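Local coordinates for amidase (Bacillus anthracis, PDB 5EWQ), which probably hydrolyses amide bonds as a member of the amidase signature family, although its natural substrate is not established, at residues I117-K122 with A217-T223; V125-M131 with V162-A166. One frame throughout, in Å; residues are numbered along the deposited sequence.

In the fold
The two contacts share the mixed sheet at the core of this amidase: strand 118-122 of interaction 1 lies between its partner, strand 219-223, and strand 161-166 of interaction 2, and all three run parallel. In chain order come 117-122, 125-131, 162-166 and 217-223, so interaction 2 forms between residues that lie between the halves of interaction 1. Their centres are about 10 Å apart, and the sheet connects them directly, with probable hydrogen bonds from Leu163 N to Val119 O (2.8 Å) and from Ala166 N to Val121 O (3.0 Å). In interaction 2, Lys165 ties the loop that follows strand 118-122 to the next strand of the sheet.

Interaction 1: I117-K122 with A217-T223; sequences IPVVVK and APLAVGT
Lys122 dominates the polar chemistry. Its side chain, extended with every chi near t, carries NZ to 2.9 Å from Thr223 OG1 in a hydrogen bond, with a weak one to Thr223 O at 3.4 Å; NZ also binds the hydroxyls of Ser204, its strongest partner, and Ser205. Thr223, with chi1 in the p well, receives a further hydrogen bond at OG1 from Asn124.

Behind this cluster, strands 118-122 and 219-223 run parallel, their axes 4.6 Å apart at closest and 15° from alignment. Val120 pairs with Ala220 (CA to CA 4.7 Å): Val221 N donates to Val120 O at 2.9 Å, and Val120 N makes a weak bond of 3.3 Å to Leu219 O.

Side chains alternate between the faces. Val119 CG1 and Val121 CG1 lie 4.0 and 3.9 Å from Val221 CG2, while Val120 CG2 reaches Ala217 CB at 3.7 Å on the face where helix 206-213 packs against Ala220. Toward the segments' N-termini, Pro118 CG meets Pro218 CD at 3.7 Å, and Ile117 CG2 meets Pro218 CG at 3.9 Å.

A buried lysine held by serine hydroxyls is consistent with the Ser-cisSer-Lys triad of amidase signature enzymes, in which Lys122 and Ser204 would probably take part.

Interaction 2: V125-M131 with V162-A166; sequences VQTAKVM and VLGKA
A single ammonium group organises this contact between a loop and a strand. Lys165, with chi1 m and the rest of its chain t, extends from strand 161-166 so that NZ donates to Met131 O (2.9 Å), Val125 O (3.0 Å) and Thr127 OG1 (3.2 Å). Its strongest partner, Pro132 O, follows the loop segment.

Loop 125-131, without regular secondary structure, curls around that charge. Residues 125-128 are extended, Lys129 is left-handed (phi 62°, psi -5°), and Met131 N returns to Thr127 OG1 in a weak 3.4 Å hydrogen bond. CA atoms remain 8.5 Å (Thr127 to Val162) and 7.6 Å (Met131 to Gly164) apart, too far for strand pairing. The Gln126 amide is satisfied by Tyr374 and Gln147 O.

On the strand side, the selenomethionine Met131 (rotamer mtm) packs CE 3.7 Å from Val162 CG1, SE 3.8 Å from Gly164 CA and CB 3.6 Å from Lys165 CE.

Lys165 thus cross-links loop to strand, its buried charge met by carbonyls and a threonine hydroxyl.

Interaction 1: I117-K122 with A217-T223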
loop_
_atom_site.group_PDB
_atom_site.type_symbol
_atom_site.label_atom_id
_atom_site.label_comp_id
_atom_site.label_asym_id
_atom_site.label_seq_id
_atom_site.Cartn_x
_atom_site.Cartn_y
_atom_site.Cartn_z
ATOM N N ILE A 117 -2.242 15.928 -8.724
ATOM C CA ILE A 117 -1.473 15.214 -7.711
ATOM C C ILE A 117 -0.830 13.952 -8.277
ATOM O O ILE A 117 -1.525 13.066 -8.776
ATOM C CB ILE A 117 -2.351 14.826 -6.506
ATOM C CG1 ILE A 117 -2.962 16.074 -5.866
ATOM C CG2 ILE A 117 -1.539 14.044 -5.484
ATOM C CD1 ILE A 117 -1.936 17.057 -5.347
ATOM N N PRO A 118 0.507 13.872 -8.203
ATOM C CA PRO A 118 1.237 12.674 -8.628
ATOM C C PRO A 118 0.992 11.499 -7.686
ATOM O O PRO A 118 1.035 11.667 -6.467
ATOM C CB PRO A 118 2.701 13.122 -8.582
ATOM C CG PRO A 118 2.725 14.226 -7.583
ATOM C CD PRO A 118 1.411 14.935 -7.730
ATOM N N VAL A 119 0.728 10.324 -8.249
ATOM C CA VAL A 119 0.480 9.129 -7.450
ATOM C C VAL A 119 1.410 7.995 -7.872
ATOM O O VAL A 119 1.623 7.770 -9.063
ATOM C CB VAL A 119 -0.986 8.656 -7.574
ATOM C CG1 VAL A 119 -1.251 7.481 -6.645
ATOM C CG2 VAL A 119 -1.942 9.797 -7.266
ATOM N N VAL A 120 1.970 7.290 -6.895
ATOM C CA VAL A 120 2.828 6.147 -7.176
ATOM C C VAL A 120 2.104 4.842 -6.872
ATOM O O VAL A 120 1.757 4.567 -5.723
ATOM C CB VAL A 120 4.138 6.202 -6.365
ATOM C CG1 VAL A 120 4.905 4.897 -6.504
ATOM C CG2 VAL A 120 4.993 7.374 -6.814
ATOM N N VAL A 121 1.873 4.041 -7.906
ATOM C CA VAL A 121 1.191 2.763 -7.737
ATOM C C VAL A 121 2.194 1.625 -7.581
ATOM O O VAL A 121 3.345 1.738 -7.997
ATOM C CB VAL A 121 0.254 2.462 -8.923
ATOM C CG1 VAL A 121 -0.816 3.538 -9.032
ATOM C CG2 VAL A 121 1.047 2.358 -10.217
ATOM N N LYS A 122 1.751 0.531 -6.970
ATOM C CA LYS A 122 2.605 -0.627 -6.745
ATOM C C LYS A 122 3.032 -1.237 -8.081
ATOM O O LYS A 122 2.345 -1.075 -9.091
ATOM C CB LYS A 122 1.878 -1.658 -5.879
ATOM C CG LYS A 122 2.773 -2.699 -5.230
ATOM C CD LYS A 122 1.976 -3.564 -4.264
ATOM C CE LYS A 122 2.867 -4.552 -3.533
ATOM N NZ LYS A 122 2.109 -5.360 -2.539
ATOM N N ALA A 217 6.467 11.125 -2.993
ATOM C CA ALA A 217 5.133 11.267 -3.564
ATOM C C ALA A 217 4.137 11.622 -2.465
ATOM O O ALA A 217 4.321 11.232 -1.312
ATOM C CB ALA A 217 4.714 9.986 -4.274
ATOM N N PRO A 218 3.078 12.370 -2.813
ATOM C CA PRO A 218 2.057 12.722 -1.822
ATOM C C PRO A 218 1.214 11.514 -1.443
ATOM O O PRO A 218 0.899 11.318 -0.270
ATOM C CB PRO A 218 1.202 13.776 -2.543
ATOM C CG PRO A 218 1.975 14.160 -3.766
ATOM C CD PRO A 218 2.787 12.962 -4.127
ATOM N N LEU A 219 0.856 10.715 -2.443
ATOM C CA LEU A 219 0.001 9.552 -2.242
ATOM C C LEU A 219 0.582 8.318 -2.920
ATOM O O LEU A 219 1.432 8.427 -3.805
ATOM C CB LEU A 219 -1.405 9.831 -2.774
ATOM C CG LEU A 219 -2.089 11.070 -2.199
ATOM C CD1 LEU A 219 -3.404 11.328 -2.900
ATOM C CD2 LEU A 219 -2.302 10.906 -0.707
ATOM N N ALA A 220 0.118 7.143 -2.506
ATOM C CA ALA A 220 0.601 5.892 -3.079
ATOM C C ALA A 220 -0.460 4.800 -3.023
ATOM O O ALA A 220 -1.332 4.810 -2.153
ATOM C CB ALA A 220 1.860 5.438 -2.366
ATOM N N VAL A 221 -0.375 3.858 -3.956
ATOM C CA VAL A 221 -1.310 2.741 -4.012
ATOM C C VAL A 221 -0.606 1.424 -3.700
ATOM O O VAL A 221 0.416 1.098 -4.304
ATOM C CB VAL A 221 -1.985 2.635 -5.392
ATOM C CG1 VAL A 221 -2.906 1.425 -5.445
ATOM C CG2 VAL A 221 -2.752 3.910 -5.703
ATOM N N GLY A 222 -1.157 0.674 -2.752
ATOM C CA GLY A 222 -0.611 -0.622 -2.396
ATOM C C GLY A 222 -1.643 -1.724 -2.523
ATOM O O GLY A 222 -2.836 -1.457 -2.657
ATOM N N THR A 223 -1.180 -2.969 -2.490
ATOM C CA THR A 223 -2.075 -4.118 -2.541
ATOM C C THR A 223 -1.869 -4.992 -1.312
ATOM O O THR A 223 -0.775 -5.030 -0.751
ATOM C CB THR A 223 -1.853 -4.966 -3.810
ATOM O OG1 THR A 223 -0.565 -5.591 -3.752
ATOM C CG2 THR A 223 -1.941 -4.101 -5.058
#

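Interaction 2: V125-M131 with V162-A166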
loop_
_atom_site.group_PDB
_atom_site.type_symbol
_atom_site.label_atom_id
_atom_site.label_comp_id
_atom_site.label_asym_id
_atom_site.label_seq_id
_atom_site.Cartn_x
_atom_site.Cartn_y
_atom_site.Cartn_z
ATOM N N VAL A 125 0.672 -3.063 -10.595
ATOM C CA VAL A 125 -0.494 -2.353 -11.115
ATOM C C VAL A 125 -0.261 -1.903 -12.556
ATOM O O VAL A 125 0.752 -1.274 -12.862
ATOM C CB VAL A 125 -0.838 -1.132 -10.244
ATOM C CG1 VAL A 125 -2.083 -0.437 -10.770
ATOM C CG2 VAL A 125 -1.034 -1.554 -8.796
ATOM N N GLN A 126 -1.207 -2.222 -13.434
ATOM C CA GLN A 126 -1.038 -1.995 -14.869
ATOM C C GLN A 126 -1.154 -0.533 -15.286
ATOM O O GLN A 126 -2.037 0.192 -14.827
ATOM C CB GLN A 126 -2.055 -2.822 -15.659
ATOM C CG GLN A 126 -1.806 -4.320 -15.627
ATOM C CD GLN A 126 -2.856 -5.101 -16.393
ATOM O OE1 GLN A 126 -2.903 -6.327 -16.331
ATOM N NE2 GLN A 126 -3.706 -4.389 -17.124
ATOM N N THR A 127 -0.244 -0.112 -16.159
ATOM C CA THR A 127 -0.331 1.181 -16.827
ATOM C C THR A 127 -0.118 0.974 -18.324
ATOM O O THR A 127 0.605 0.064 -18.733
ATOM C CB THR A 127 0.699 2.191 -16.286
ATOM O OG1 THR A 127 2.019 1.648 -16.414
ATOM C CG2 THR A 127 0.421 2.509 -14.824
ATOM N N ALA A 128 -0.746 1.814 -19.142
ATOM C CA ALA A 128 -0.733 1.613 -20.588
ATOM C C ALA A 128 0.406 2.350 -21.288
ATOM O O ALA A 128 0.621 3.541 -21.063
ATOM C CB ALA A 128 -2.067 2.038 -21.185
ATOM N N LYS A 129 1.139 1.614 -22.121
ATOM C CA LYS A 129 2.127 2.170 -23.049
ATOM C C LYS A 129 3.306 2.903 -22.401
ATOM O O LYS A 129 4.235 3.311 -23.097
ATOM C CB LYS A 129 1.434 3.117 -24.035
ATOM N N VAL A 130 3.281 3.063 -21.082
ATOM C CA VAL A 130 4.284 3.884 -20.413
ATOM C C VAL A 130 5.178 3.089 -19.463
ATOM O O VAL A 130 6.380 2.959 -19.697
ATOM C CB VAL A 130 3.621 5.031 -19.626
ATOM C CG1 VAL A 130 4.669 5.848 -18.899
ATOM C CG2 VAL A 130 2.814 5.916 -20.561
HETATM N N MSE A 131 4.593 2.562 -18.393
HETATM C CA MSE A 131 5.373 1.886 -17.361
HETATM C C MSE A 131 5.069 0.393 -17.276
HETATM O O MSE A 131 3.908 -0.008 -17.195
HETATM C CB MSE A 131 5.130 2.542 -16.003
HETATM C CG MSE A 131 5.683 3.951 -15.889
HETATM SE SE MSE A 131 4.718 5.012 -14.572
HETATM C CE MSE A 131 2.990 5.099 -15.477
ATOM N N VAL A 162 -0.121 9.090 -12.725
ATOM C CA VAL A 162 0.857 8.178 -12.149
ATOM C C VAL A 162 2.279 8.714 -12.303
ATOM O O VAL A 162 2.808 8.796 -13.411
ATOM C CB VAL A 162 0.773 6.781 -12.787
ATOM C CG1 VAL A 162 1.759 5.837 -12.118
ATOM C CG2 VAL A 162 -0.643 6.238 -12.684
ATOM N N LEU A 163 2.889 9.078 -11.179
ATOM C CA LEU A 163 4.257 9.582 -11.173
ATOM C C LEU A 163 5.250 8.472 -11.497
ATOM O O LEU A 163 6.203 8.676 -12.249
ATOM C CB LEU A 163 4.591 10.206 -9.817
ATOM C CG LEU A 163 6.037 10.663 -9.614
ATOM C CD1 LEU A 163 6.399 11.766 -10.596
ATOM C CD2 LEU A 163 6.260 11.117 -8.180
ATOM N N GLY A 164 5.015 7.297 -10.923
ATOM C CA GLY A 164 5.879 6.152 -11.142
ATOM C C GLY A 164 5.377 4.916 -10.421
ATOM O O GLY A 164 4.230 4.870 -9.977
ATOM N N LYS A 165 6.236 3.910 -10.297
ATOM C CA LYS A 165 5.853 2.676 -9.622
ATOM C C LYS A 165 6.796 2.342 -8.470
ATOM O O LYS A 165 7.987 2.648 -8.517
ATOM C CB LYS A 165 5.794 1.521 -10.622
ATOM C CG LYS A 165 4.676 1.678 -11.640
ATOM C CD LYS A 165 4.555 0.474 -12.555
ATOM C CE LYS A 165 3.364 0.632 -13.487
ATOM N NZ LYS A 165 3.225 -0.505 -14.437
ATOM N N ALA A 166 6.246 1.714 -7.436
ATOM C CA ALA A 166 6.982 1.465 -6.204
ATOM C C ALA A 166 7.513 0.041 -6.117
ATOM O O ALA A 166 6.922 -0.890 -6.665
ATOM C CB ALA A 166 6.104 1.763 -5.007
#